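Local structure of CTD kinase subunit gamma (Schizosaccharomyces pombe, 5CE7) at residues M8-L13 and S43-E48; S23-A28 and V64-E69; E39-C44 and G78-M83; R86-L91 and D124-D129; E108-L113 and A132-H137. The protein probably helps activate the CTD kinase that hyperphosphorylates the C-terminal repeats of RNA polymerase II, and is represented here by its own noncanonical CTD-interacting domain. All blocks are in the same frame, centred on the assembly; numbering follows the deposited sequence.

Overall arrangement
From the N terminus, contact 1 closes first, bringing helix 38-51 back onto helix 3-14. Contact 2 opens within that loop at 23-28 and closes on helix 54-73, so the two cross. Contact 3 starts at 39-44, sharing Ser43 and Cys44 with contact 1; it crosses contact 2 in turn and ends at 78-83. These three interlock the first five helices. Contacts 4 and 5 come after these three in series, and cross one another, tying helices 88-95 and 100-118 to helix 124-139. The two groups are joined, among other places, where Tyr42 of contact 3 meets Asp87 of contact 4, and where Asp65 of contact 2 packs on Val112 of contact 5.

Contact 1 (M8-L13 and S43-E48); sequences MTFLQL and SCIWEE
Helices 3-14 and 38-51 form an interhelical joint near the N terminus of the right-handed superhelix that makes up this CTD-interacting domain. Their segments cross at -44°, with axes 10.2 Å apart at the closest point. Phe10, its CG anti to the backbone N (chi1 -171°), presents a ring edge to the second helix: CD2 lies 3.6 Å from Cys44 CB, and CE2 lies 3.9 Å from Ile45 CG1, both partners near the ring plane. Cys44 SG also stands at this edge, making an edge-on sulfur-aromatic contact. Leu11 packs beside it, with CD2 4.0 Å from Cys44 CB. The same methyl rests on the bent chain of Glu48, 3.8 Å from its CG, while CD1 meets OE1 of the extended, solvent-exposed Glu47, the two chains crossing at about a right angle. Beyond the pair, Phe10 packs against Phe30 and Ala31 of helix 25-33 and Phe63 of helix 54-73; Ile45 also touches Phe63, and Trp46 turns to helix 88-95.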
# COMPACT_ATOMS: atom_id res chain seq x y z
N MSE A 8 -1.84 13.35 -12.22
CA MSE A 8 -1.65 14.64 -11.55
C MSE A 8 -2.56 14.79 -10.32
O MSE A 8 -2.11 15.13 -9.21
CB MSE A 8 -1.92 15.80 -12.52
CG MSE A 8 -1.64 17.17 -11.88
SE MSE A 8 0.24 17.34 -11.32
CE MSE A 8 0.99 17.42 -13.11
N THR A 9 -3.85 14.55 -10.53
CA THR A 9 -4.83 14.61 -9.45
C THR A 9 -4.55 13.58 -8.36
O THR A 9 -4.59 13.89 -7.16
CB THR A 9 -6.26 14.43 -10.00
OG1 THR A 9 -6.51 15.43 -10.98
CG2 THR A 9 -7.29 14.56 -8.87
N PHE A 10 -4.26 12.34 -8.76
CA PHE A 10 -3.99 11.28 -7.79
C PHE A 10 -2.76 11.61 -6.93
O PHE A 10 -2.79 11.42 -5.71
CB PHE A 10 -3.85 9.92 -8.48
CG PHE A 10 -3.77 8.75 -7.54
CD1 PHE A 10 -4.81 8.47 -6.65
CD2 PHE A 10 -2.67 7.89 -7.56
CE1 PHE A 10 -4.75 7.38 -5.79
CE2 PHE A 10 -2.60 6.79 -6.70
CZ PHE A 10 -3.64 6.54 -5.83
N LEU A 11 -1.70 12.11 -7.55
CA LEU A 11 -0.51 12.51 -6.80
C LEU A 11 -0.83 13.59 -5.75
O LEU A 11 -0.33 13.54 -4.62
CB LEU A 11 0.62 12.96 -7.75
CG LEU A 11 1.42 11.86 -8.47
CD1 LEU A 11 2.36 12.45 -9.52
CD2 LEU A 11 2.20 10.99 -7.45
N GLN A 12 -1.66 14.56 -6.11
CA GLN A 12 -2.11 15.59 -5.17
C GLN A 12 -2.90 14.98 -4.01
O GLN A 12 -2.68 15.31 -2.85
CB GLN A 12 -2.93 16.67 -5.88
CG GLN A 12 -2.12 17.50 -6.88
CD GLN A 12 -2.97 18.53 -7.60
OE1 GLN A 12 -3.42 19.50 -7.01
NE2 GLN A 12 -3.19 18.30 -8.88
N LEU A 13 -3.82 14.08 -4.33
CA LEU A 13 -4.55 13.35 -3.29
C LEU A 13 -3.62 12.55 -2.37
O LEU A 13 -3.79 12.55 -1.15
CB LEU A 13 -5.58 12.43 -3.95
CG LEU A 13 -7.05 12.88 -3.97
CD1 LEU A 13 -7.22 14.35 -3.69
CD2 LEU A 13 -7.72 12.47 -5.28
N SER A 43 1.55 3.05 -10.37
CA SER A 43 2.90 3.56 -10.50
C SER A 43 3.08 4.85 -9.71
O SER A 43 4.18 5.16 -9.26
CB SER A 43 3.29 3.77 -11.97
OG SER A 43 3.50 2.53 -12.60
N CYS A 44 2.00 5.61 -9.56
CA CYS A 44 2.05 6.81 -8.72
C CYS A 44 2.34 6.43 -7.27
O CYS A 44 3.08 7.12 -6.57
CB CYS A 44 0.71 7.56 -8.78
SG CYS A 44 0.31 8.37 -10.36
N ILE A 45 1.74 5.33 -6.82
CA ILE A 45 1.95 4.82 -5.46
C ILE A 45 3.42 4.47 -5.24
O ILE A 45 4.03 4.91 -4.26
CB ILE A 45 1.06 3.58 -5.15
CG1 ILE A 45 -0.43 3.95 -5.25
CG2 ILE A 45 1.41 3.02 -3.75
CD1 ILE A 45 -1.39 2.75 -5.17
N TRP A 46 4.00 3.72 -6.17
CA TRP A 46 5.43 3.38 -6.07
C TRP A 46 6.37 4.59 -6.24
O TRP A 46 7.45 4.63 -5.63
CB TRP A 46 5.81 2.24 -7.03
CG TRP A 46 5.55 0.91 -6.38
CD1 TRP A 46 4.46 0.11 -6.55
CD2 TRP A 46 6.38 0.26 -5.40
NE1 TRP A 46 4.56 -1.01 -5.74
CE2 TRP A 46 5.73 -0.94 -5.04
CE3 TRP A 46 7.60 0.58 -4.80
CZ2 TRP A 46 6.28 -1.83 -4.10
CZ3 TRP A 46 8.14 -0.31 -3.87
CH2 TRP A 46 7.48 -1.50 -3.53
N GLU A 47 5.97 5.56 -7.05
CA GLU A 47 6.74 6.80 -7.18
C GLU A 47 6.84 7.51 -5.83
O GLU A 47 7.90 8.03 -5.46
CB GLU A 47 6.08 7.73 -8.20
CG GLU A 47 6.86 9.01 -8.48
CD GLU A 47 6.16 9.92 -9.50
OE1 GLU A 47 5.01 9.61 -9.85
OE2 GLU A 47 6.76 10.94 -9.92
N GLU A 48 5.73 7.56 -5.11
CA GLU A 48 5.69 8.21 -3.80
C GLU A 48 6.42 7.37 -2.74
O GLU A 48 7.06 7.92 -1.85
CB GLU A 48 4.24 8.45 -3.36
CG GLU A 48 3.52 9.52 -4.16
CD GLU A 48 3.76 10.91 -3.61
OE1 GLU A 48 3.53 11.12 -2.39
OE2 GLU A 48 4.20 11.79 -4.38

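Contact 2 (S23-A28 and V64-E69); sequences SQIKPA and VDTLCE
The backbones come unusually near at one end of this contact, where the CA atoms of Ala28 and Leu67 are 5.0 Å apart, and diverge to 6.6 Å between the CA atoms of Gln24 and Thr66. A small residue at the tight end permits this: Ala28 CB is 4.1 Å from Leu67 CA, and Leu67, its CG anti to the backbone N (chi1 179°), brings CD1 to 4.0 Å from Ala28 O. At the wider end Thr66 is split by chemistry. Its CG2, anti to the backbone N, takes Ile25 CD1 at 3.8 Å, whereas OG1 donates to Gln24 OE1 at 2.7 Å. The hydroxyl approaches in the amide plane of Gln24, at a C=O...donor angle of 151°. Gln21 NE2 is a second partner of the same oxygen, and Gln24 NE2 is hydrogen-bonded to Asn18 O, which settles the amide's orientation, oxygen toward Thr66 and nitrogen toward Asn18. A buried, uncharged polar link thus joins segment 23-28 to helix 54-73, satisfied by neutral partners inside an otherwise apolar junction.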
# COMPACT_ATOMS: atom_id res chain seq x y z
N SER A 23 -8.02 10.15 6.01
CA SER A 23 -7.23 10.82 4.97
C SER A 23 -7.01 9.94 3.73
O SER A 23 -6.57 10.41 2.68
CB SER A 23 -5.86 11.25 5.52
OG SER A 23 -5.04 10.12 5.78
N GLN A 24 -7.29 8.65 3.88
CA GLN A 24 -6.97 7.66 2.87
C GLN A 24 -8.19 7.36 2.01
O GLN A 24 -8.08 6.77 0.94
CB GLN A 24 -6.44 6.38 3.55
CG GLN A 24 -5.13 6.62 4.34
CD GLN A 24 -4.94 5.70 5.53
OE1 GLN A 24 -5.46 4.58 5.56
NE2 GLN A 24 -4.20 6.16 6.52
N ILE A 25 -9.36 7.79 2.47
CA ILE A 25 -10.61 7.48 1.78
C ILE A 25 -10.72 8.12 0.40
O ILE A 25 -11.05 7.45 -0.57
CB ILE A 25 -11.84 7.88 2.62
CG1 ILE A 25 -11.89 7.04 3.90
CG2 ILE A 25 -13.11 7.69 1.83
CD1 ILE A 25 -11.81 5.55 3.66
N LYS A 26 -10.48 9.42 0.32
CA LYS A 26 -10.63 10.13 -0.95
C LYS A 26 -9.67 9.63 -2.04
O LYS A 26 -10.08 9.46 -3.19
CB LYS A 26 -10.48 11.64 -0.76
CG LYS A 26 -11.51 12.44 -1.54
CD LYS A 26 -11.08 13.89 -1.73
CE LYS A 26 -11.78 14.48 -2.97
NZ LYS A 26 -11.24 15.82 -3.35
N PRO A 27 -8.39 9.42 -1.70
CA PRO A 27 -7.49 8.88 -2.75
C PRO A 27 -7.91 7.47 -3.18
O PRO A 27 -7.74 7.12 -4.34
CB PRO A 27 -6.11 8.82 -2.07
CG PRO A 27 -6.21 9.64 -0.84
CD PRO A 27 -7.66 9.87 -0.50
N ALA A 28 -8.45 6.68 -2.25
CA ALA A 28 -8.91 5.33 -2.58
C ALA A 28 -10.13 5.35 -3.49
O ALA A 28 -10.22 4.55 -4.43
CB ALA A 28 -9.20 4.54 -1.30
N VAL A 64 -2.66 1.65 1.18
CA VAL A 64 -2.77 0.40 0.43
C VAL A 64 -3.76 -0.54 1.10
O VAL A 64 -4.52 -1.24 0.44
CB VAL A 64 -1.38 -0.28 0.31
CG1 VAL A 64 -1.52 -1.78 0.07
CG2 VAL A 64 -0.54 0.39 -0.77
N ASP A 65 -3.76 -0.56 2.42
CA ASP A 65 -4.71 -1.37 3.18
C ASP A 65 -6.13 -0.85 2.95
O ASP A 65 -7.04 -1.61 2.63
CB ASP A 65 -4.33 -1.32 4.66
CG ASP A 65 -5.04 -2.38 5.50
OD1 ASP A 65 -5.73 -3.26 4.96
OD2 ASP A 65 -4.87 -2.34 6.73
N THR A 66 -6.30 0.46 3.10
CA THR A 66 -7.59 1.12 2.85
C THR A 66 -8.09 0.92 1.41
O THR A 66 -9.28 0.64 1.16
CB THR A 66 -7.48 2.63 3.19
OG1 THR A 66 -7.18 2.77 4.59
CG2 THR A 66 -8.79 3.39 2.86
N LEU A 67 -7.18 1.05 0.45
CA LEU A 67 -7.49 0.81 -0.95
C LEU A 67 -8.00 -0.62 -1.17
O LEU A 67 -9.03 -0.83 -1.83
CB LEU A 67 -6.26 1.06 -1.83
CG LEU A 67 -6.41 0.82 -3.33
CD1 LEU A 67 -7.52 1.71 -3.91
CD2 LEU A 67 -5.11 1.14 -4.03
N CYS A 68 -7.28 -1.60 -0.65
CA CYS A 68 -7.73 -2.99 -0.76
C CYS A 68 -9.12 -3.19 -0.12
O CYS A 68 -9.99 -3.82 -0.71
CB CYS A 68 -6.70 -3.96 -0.16
SG CYS A 68 -5.16 -4.09 -1.12
N GLU A 69 -9.33 -2.68 1.09
CA GLU A 69 -10.63 -2.81 1.76
C GLU A 69 -11.74 -2.22 0.90
O GLU A 69 -12.79 -2.82 0.72
CB GLU A 69 -10.62 -2.13 3.13
CG GLU A 69 -9.67 -2.78 4.12
CD GLU A 69 -9.60 -2.05 5.46
OE1 GLU A 69 -9.88 -0.83 5.50
OE2 GLU A 69 -9.27 -2.70 6.47

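Contact 3 (E39-C44 and G78-M83); sequences EDLYSC and GGYLNM
Selenomethionine Met83 and Tyr42 reach toward each other, Met83 CB over one ring face and its selenium toward the root of the ring. Met83 CB sits over the ring centre, 3.8 Å from the centroid and 10° off the normal, as a CH-pi contact; SE follows obliquely, 4.1 Å from the same centroid, in a Met-aromatic contact. A bend at chi3 (105°) then brings CE down to 3.5 Å from Tyr42 CD2 and 3.2 Å from Glu39 OE2, so the methyl is pinched between ring and carboxylate. The ring's position is probably steadied by its hydroxyl, which is hydrogen-bonded to Asp87 OD2 and Trp46 NE1. An alanine in place of Tyr42 would remove the platform beneath Met83 together with this shared hydroxyl, and would probably loosen the joint between the two helices. Tyr80 comes in nearby with its edge toward Leu41, whose CD2 is 3.6 Å from Tyr80 OH; that hydroxyl is hydrogen-bonded to Ala31 O. Apolar and aromatic packing of this kind, between helices distant in sequence, is characteristic of the right-handed, all-helical superhelix of this noncanonical CTD-interacting domain.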
# COMPACT_ATOMS: atom_id res chain seq x y z
N GLU A 39 -2.89 1.06 -13.90
CA GLU A 39 -1.46 0.91 -14.08
C GLU A 39 -0.74 2.23 -13.81
O GLU A 39 0.29 2.23 -13.13
CB GLU A 39 -1.15 0.42 -15.49
CG GLU A 39 -1.97 -0.79 -15.89
CD GLU A 39 -1.15 -2.06 -15.96
OE1 GLU A 39 -0.50 -2.29 -17.00
OE2 GLU A 39 -1.17 -2.83 -14.98
N ASP A 40 -1.29 3.33 -14.32
CA ASP A 40 -0.71 4.65 -14.10
C ASP A 40 -0.72 4.98 -12.61
O ASP A 40 0.27 5.45 -12.05
CB ASP A 40 -1.52 5.73 -14.83
CG ASP A 40 -1.46 5.60 -16.34
OD1 ASP A 40 -2.23 4.79 -16.89
OD2 ASP A 40 -0.67 6.34 -16.97
N LEU A 41 -1.88 4.77 -12.01
CA LEU A 41 -2.11 5.13 -10.61
C LEU A 41 -1.28 4.26 -9.67
O LEU A 41 -0.74 4.77 -8.70
CB LEU A 41 -3.60 5.06 -10.28
CG LEU A 41 -4.39 6.37 -10.42
CD1 LEU A 41 -3.80 7.36 -11.43
CD2 LEU A 41 -5.88 6.17 -10.63
N TYR A 42 -1.19 2.96 -9.96
CA TYR A 42 -0.35 2.08 -9.16
C TYR A 42 1.12 2.53 -9.22
O TYR A 42 1.86 2.42 -8.23
CB TYR A 42 -0.51 0.62 -9.61
CG TYR A 42 0.22 -0.36 -8.73
CD1 TYR A 42 -0.19 -0.58 -7.42
CD2 TYR A 42 1.34 -1.05 -9.20
CE1 TYR A 42 0.49 -1.47 -6.59
CE2 TYR A 42 2.02 -1.94 -8.38
CZ TYR A 42 1.59 -2.14 -7.09
OH TYR A 42 2.27 -3.01 -6.28
N SER A 43 1.55 3.05 -10.37
CA SER A 43 2.90 3.56 -10.50
C SER A 43 3.08 4.85 -9.71
O SER A 43 4.18 5.16 -9.26
CB SER A 43 3.29 3.77 -11.97
OG SER A 43 3.50 2.53 -12.60
N CYS A 44 2.00 5.61 -9.56
CA CYS A 44 2.05 6.81 -8.72
C CYS A 44 2.34 6.43 -7.27
O CYS A 44 3.08 7.12 -6.57
CB CYS A 44 0.71 7.56 -8.78
SG CYS A 44 0.31 8.37 -10.36
N GLY A 78 -9.67 -8.24 -9.02
CA GLY A 78 -8.34 -8.13 -9.60
C GLY A 78 -7.81 -6.71 -9.46
O GLY A 78 -8.01 -6.07 -8.42
N GLY A 79 -7.17 -6.22 -10.51
CA GLY A 79 -6.71 -4.84 -10.52
C GLY A 79 -5.72 -4.55 -9.41
O GLY A 79 -4.72 -5.26 -9.26
N TYR A 80 -6.00 -3.51 -8.62
CA TYR A 80 -5.11 -3.12 -7.53
C TYR A 80 -4.82 -4.30 -6.59
O TYR A 80 -3.69 -4.47 -6.12
CB TYR A 80 -5.68 -1.93 -6.74
CG TYR A 80 -5.90 -0.68 -7.56
CD1 TYR A 80 -4.84 0.02 -8.11
CD2 TYR A 80 -7.19 -0.19 -7.77
CE1 TYR A 80 -5.04 1.17 -8.87
CE2 TYR A 80 -7.41 0.96 -8.51
CZ TYR A 80 -6.34 1.63 -9.06
OH TYR A 80 -6.56 2.77 -9.80
N LEU A 81 -5.84 -5.11 -6.32
CA LEU A 81 -5.70 -6.25 -5.42
C LEU A 81 -4.64 -7.24 -5.89
O LEU A 81 -3.84 -7.72 -5.09
CB LEU A 81 -7.05 -6.95 -5.22
CG LEU A 81 -8.12 -6.12 -4.51
CD1 LEU A 81 -9.50 -6.69 -4.77
CD2 LEU A 81 -7.82 -6.05 -3.02
N ASN A 82 -4.64 -7.56 -7.18
CA ASN A 82 -3.63 -8.46 -7.73
C ASN A 82 -2.24 -7.85 -7.74
O ASN A 82 -1.24 -8.54 -7.54
CB ASN A 82 -4.00 -8.91 -9.16
CG ASN A 82 -5.15 -9.91 -9.17
OD1 ASN A 82 -5.57 -10.42 -8.13
ND2 ASN A 82 -5.66 -10.21 -10.36
N MSE A 83 -2.16 -6.55 -8.00
CA MSE A 83 -0.86 -5.88 -8.04
C MSE A 83 -0.23 -5.79 -6.66
O MSE A 83 0.96 -6.03 -6.47
CB MSE A 83 -0.99 -4.47 -8.63
CG MSE A 83 -1.59 -4.45 -10.02
SE MSE A 83 -1.85 -2.58 -10.60
CE MSE A 83 -0.38 -2.47 -11.86

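Contact 4 (R86-L91 and D124-D129); sequences RDICKL and DNQYKD
Arg86 is wound back on its own neighbour: nearly extended through CG, its chain bends at the CG-CD bond and makes a side-on, two-nitrogen salt bridge to Asp87. NE lies 2.6 Å from Asp87 OD1, with an almost straight N-H...O angle of 169°, and NH2 reaches Asp87 OD2 at 3.0 Å. Both carboxylate oxygens stay close to the guanidinium plane but are approached from above their own plane, so the two flat groups are not coplanar. Asp87 OD2 is also hydrogen-bonded to Tyr42 OH. Asp87 stands at the N-cap position of helix 88-95, yet its carboxylate is turned to Arg86 and Tyr42 and makes no capping bond. The contact with the other segment is thin and lies at the surface, where the short helix 88-95 of this helical superhelix meets the start of helix 124-139. Ile88 has CG1 anti to the backbone N (chi1 -170°), which places CG2 in the crowded position between N and the carbonyl carbon; that methyl touches Gln126 NE2 at 4.1 Å and Gln126 CB at 4.2 Å. The CG1 branch leaves the interface for Leu113. Gln126 is extended beyond CG, but its amide is twisted (chi3 -71°), and NE2 is hydrogen-bonded to Ser85 OG. The next residue after Ile88, Cys89, holds SG beside its backbone N and rests it on Asp129 CB at 3.9 Å.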
# COMPACT_ATOMS: atom_id res chain seq x y z
N ARG A 86 0.86 -9.37 -5.53
CA ARG A 86 2.10 -9.75 -6.22
C ARG A 86 3.29 -9.03 -5.60
O ARG A 86 4.37 -9.60 -5.46
CB ARG A 86 2.02 -9.39 -7.71
CG ARG A 86 3.33 -9.50 -8.47
CD ARG A 86 3.29 -8.74 -9.82
NE ARG A 86 3.27 -7.29 -9.63
CZ ARG A 86 2.61 -6.43 -10.40
NH1 ARG A 86 1.90 -6.86 -11.44
NH2 ARG A 86 2.66 -5.13 -10.14
N ASP A 87 3.10 -7.78 -5.22
CA ASP A 87 4.22 -6.94 -4.78
C ASP A 87 4.36 -6.82 -3.28
O ASP A 87 5.10 -5.96 -2.81
CB ASP A 87 4.12 -5.54 -5.40
CG ASP A 87 4.25 -5.55 -6.92
OD1 ASP A 87 4.62 -6.59 -7.48
OD2 ASP A 87 3.98 -4.51 -7.54
N ILE A 88 3.67 -7.66 -2.51
CA ILE A 88 3.62 -7.48 -1.05
C ILE A 88 4.99 -7.49 -0.37
O ILE A 88 5.24 -6.68 0.52
CB ILE A 88 2.65 -8.48 -0.34
CG1 ILE A 88 2.46 -8.09 1.14
CG2 ILE A 88 3.16 -9.92 -0.45
CD1 ILE A 88 1.88 -6.68 1.36
N CYS A 89 5.88 -8.37 -0.80
CA CYS A 89 7.20 -8.42 -0.18
C CYS A 89 8.06 -7.22 -0.60
O CYS A 89 8.85 -6.72 0.20
CB CYS A 89 7.91 -9.75 -0.44
SG CYS A 89 7.18 -11.15 0.49
N LYS A 90 7.89 -6.75 -1.83
CA LYS A 90 8.55 -5.51 -2.24
C LYS A 90 8.08 -4.34 -1.38
O LYS A 90 8.88 -3.51 -0.94
CB LYS A 90 8.28 -5.22 -3.72
CG LYS A 90 8.93 -6.22 -4.67
CD LYS A 90 8.69 -5.84 -6.14
CE LYS A 90 9.51 -6.72 -7.08
NZ LYS A 90 9.24 -6.40 -8.53
N LEU A 91 6.78 -4.28 -1.15
CA LEU A 91 6.20 -3.23 -0.33
C LEU A 91 6.83 -3.27 1.06
O LEU A 91 7.22 -2.23 1.59
CB LEU A 91 4.68 -3.38 -0.25
CG LEU A 91 4.00 -3.10 -1.60
CD1 LEU A 91 2.55 -3.58 -1.66
CD2 LEU A 91 4.09 -1.60 -1.92
N ASP A 124 -1.37 -17.66 2.62
CA ASP A 124 -0.59 -18.07 3.77
C ASP A 124 0.91 -17.96 3.51
O ASP A 124 1.66 -17.50 4.37
CB ASP A 124 -0.95 -19.50 4.19
CG ASP A 124 -2.32 -19.59 4.86
OD1 ASP A 124 -2.92 -18.54 5.15
OD2 ASP A 124 -2.78 -20.73 5.10
N ASN A 125 1.34 -18.39 2.33
CA ASN A 125 2.76 -18.34 1.98
C ASN A 125 3.31 -16.91 1.90
O ASN A 125 4.37 -16.63 2.46
CB ASN A 125 3.02 -19.06 0.65
CG ASN A 125 4.50 -19.29 0.41
OD1 ASN A 125 5.20 -19.81 1.28
ND2 ASN A 125 4.99 -18.89 -0.76
N GLN A 126 2.59 -16.03 1.19
CA GLN A 126 2.93 -14.61 1.13
C GLN A 126 3.02 -13.96 2.52
O GLN A 126 3.99 -13.27 2.83
CB GLN A 126 1.91 -13.85 0.29
CG GLN A 126 1.86 -14.28 -1.18
CD GLN A 126 0.76 -13.57 -1.94
OE1 GLN A 126 -0.42 -13.86 -1.75
NE2 GLN A 126 1.14 -12.64 -2.81
N TYR A 127 2.00 -14.20 3.34
CA TYR A 127 1.95 -13.65 4.69
C TYR A 127 3.15 -14.14 5.50
O TYR A 127 3.82 -13.36 6.19
CB TYR A 127 0.65 -14.05 5.37
CG TYR A 127 0.51 -13.57 6.80
CD1 TYR A 127 0.41 -12.22 7.11
CD2 TYR A 127 0.46 -14.49 7.85
CE1 TYR A 127 0.29 -11.78 8.42
CE2 TYR A 127 0.33 -14.06 9.17
CZ TYR A 127 0.24 -12.71 9.44
OH TYR A 127 0.11 -12.30 10.75
N LYS A 128 3.42 -15.44 5.41
CA LYS A 128 4.56 -16.03 6.10
C LYS A 128 5.86 -15.41 5.61
O LYS A 128 6.73 -15.07 6.42
CB LYS A 128 4.59 -17.55 5.92
CG LYS A 128 3.54 -18.31 6.74
CD LYS A 128 3.75 -19.83 6.64
CE LYS A 128 2.75 -20.61 7.49
NZ LYS A 128 1.54 -21.02 6.74
N ASP A 129 6.01 -15.28 4.30
CA ASP A 129 7.19 -14.65 3.71
C ASP A 129 7.36 -13.20 4.16
O ASP A 129 8.44 -12.77 4.54
CB ASP A 129 7.14 -14.71 2.18
CG ASP A 129 7.62 -16.05 1.61
OD1 ASP A 129 8.12 -16.90 2.38
OD2 ASP A 129 7.50 -16.25 0.39

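Contact 5 (E108-L113 and A132-H137); sequences EVRKVL and ATVEAH
Arg110 has CG anti to its carbonyl carbon and runs extended to NE, while Glu135 has CG anti to its backbone N and then bends (chi2 63°), so that their charged ends meet between the helices. The helices form an antiparallel hairpin pair, 100-118 and 124-139, at the C-terminal end of the superhelix; the segments run at 175° with axes 10.5 Å apart. Arg110 NH2 makes a salt bridge to Glu135 OE1 at 2.9 Å, with the oxygen near the guanidinium plane and the two flat groups 26° apart. The same nitrogen forms a salt bridge with Glu138 OE1, and Glu135 OE2 is hydrogen-bonded to Gln139 NE2. Below this polar layer Val134 CG1 supports one guanidinium face of Arg110, off-centre and 3.5 Å from its plane, with NE 3.8 Å away. A leucine in place of Arg110 would take away the positive group shared by Glu135 and Glu138, and would probably leave their carboxylates repelling one another on the last turns of the helix. The other Val134 methyl faces inward: its CG2 slides past Val109 CG1 at 3.6 Å and meets the tip of Leu113, CD1, at 3.9 Å.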
# COMPACT_ATOMS: atom_id res chain seq x y z
N GLU A 108 3.68 -1.57 12.67
CA GLU A 108 2.73 -0.93 11.78
C GLU A 108 2.59 -1.73 10.49
O GLU A 108 1.51 -1.81 9.93
CB GLU A 108 3.12 0.53 11.51
CG GLU A 108 2.99 1.49 12.73
CD GLU A 108 3.98 1.20 13.88
OE1 GLU A 108 3.60 1.42 15.05
OE2 GLU A 108 5.14 0.78 13.62
N VAL A 109 3.69 -2.35 10.04
CA VAL A 109 3.63 -3.17 8.85
C VAL A 109 2.96 -4.50 9.20
O VAL A 109 2.20 -5.06 8.41
CB VAL A 109 5.04 -3.39 8.22
CG1 VAL A 109 5.00 -4.48 7.16
CG2 VAL A 109 5.57 -2.07 7.62
N ARG A 110 3.22 -5.00 10.41
CA ARG A 110 2.53 -6.19 10.88
C ARG A 110 1.02 -6.01 10.91
O ARG A 110 0.27 -6.93 10.59
CB ARG A 110 3.05 -6.65 12.25
CG ARG A 110 4.48 -7.17 12.20
CD ARG A 110 4.86 -7.92 13.48
NE ARG A 110 6.20 -8.49 13.38
CZ ARG A 110 7.25 -8.09 14.09
NH1 ARG A 110 7.12 -7.12 15.00
NH2 ARG A 110 8.43 -8.68 13.90
N LYS A 111 0.56 -4.82 11.30
CA LYS A 111 -0.88 -4.57 11.36
C LYS A 111 -1.49 -4.67 9.97
O LYS A 111 -2.53 -5.30 9.77
CB LYS A 111 -1.18 -3.21 11.99
CG LYS A 111 -2.66 -2.85 12.07
CD LYS A 111 -2.91 -1.46 11.52
CE LYS A 111 -2.12 -0.39 12.27
NZ LYS A 111 -2.81 0.07 13.52
N VAL A 112 -0.82 -4.06 8.99
CA VAL A 112 -1.30 -4.09 7.61
C VAL A 112 -1.26 -5.51 7.04
O VAL A 112 -2.19 -5.94 6.34
CB VAL A 112 -0.47 -3.16 6.71
CG1 VAL A 112 -0.91 -3.32 5.25
CG2 VAL A 112 -0.60 -1.72 7.18
N LEU A 113 -0.19 -6.24 7.32
CA LEU A 113 -0.05 -7.59 6.78
C LEU A 113 -1.17 -8.49 7.30
O LEU A 113 -1.71 -9.30 6.54
CB LEU A 113 1.32 -8.18 7.10
CG LEU A 113 2.51 -7.58 6.36
CD1 LEU A 113 3.80 -8.21 6.85
CD2 LEU A 113 2.35 -7.74 4.84
N ALA A 132 8.20 -12.91 7.83
CA ALA A 132 9.61 -13.26 8.07
C ALA A 132 10.54 -12.11 7.67
O ALA A 132 11.58 -11.90 8.27
CB ALA A 132 9.98 -14.54 7.33
N THR A 133 10.15 -11.37 6.64
CA THR A 133 10.93 -10.21 6.21
C THR A 133 10.93 -9.14 7.29
O THR A 133 11.98 -8.61 7.64
CB THR A 133 10.39 -9.62 4.89
OG1 THR A 133 10.46 -10.62 3.87
CG2 THR A 133 11.22 -8.41 4.47
N VAL A 134 9.75 -8.83 7.82
CA VAL A 134 9.63 -7.87 8.90
C VAL A 134 10.48 -8.29 10.11
O VAL A 134 11.16 -7.46 10.71
CB VAL A 134 8.16 -7.68 9.34
CG1 VAL A 134 8.09 -6.79 10.57
CG2 VAL A 134 7.33 -7.08 8.20
N GLU A 135 10.44 -9.56 10.47
CA GLU A 135 11.21 -10.02 11.61
C GLU A 135 12.71 -9.87 11.36
O GLU A 135 13.44 -9.35 12.19
CB GLU A 135 10.85 -11.46 11.98
CG GLU A 135 11.69 -12.04 13.11
CD GLU A 135 11.52 -11.29 14.42
OE1 GLU A 135 10.52 -10.54 14.57
OE2 GLU A 135 12.39 -11.44 15.31
N ALA A 136 13.17 -10.31 10.19
CA ALA A 136 14.57 -10.15 9.81
C ALA A 136 15.02 -8.68 9.88
O ALA A 136 16.10 -8.36 10.37
CB ALA A 136 14.83 -10.71 8.41
N HIS A 137 14.17 -7.78 9.39
CA HIS A 137 14.50 -6.35 9.37
C HIS A 137 14.30 -5.65 10.72
O HIS A 137 14.86 -4.57 10.96
CB HIS A 137 13.73 -5.65 8.24
CG HIS A 137 14.17 -6.08 6.87
ND1 HIS A 137 13.57 -5.62 5.72
CD2 HIS A 137 15.14 -6.93 6.48
CE1 HIS A 137 14.17 -6.16 4.67
NE2 HIS A 137 15.13 -6.96 5.10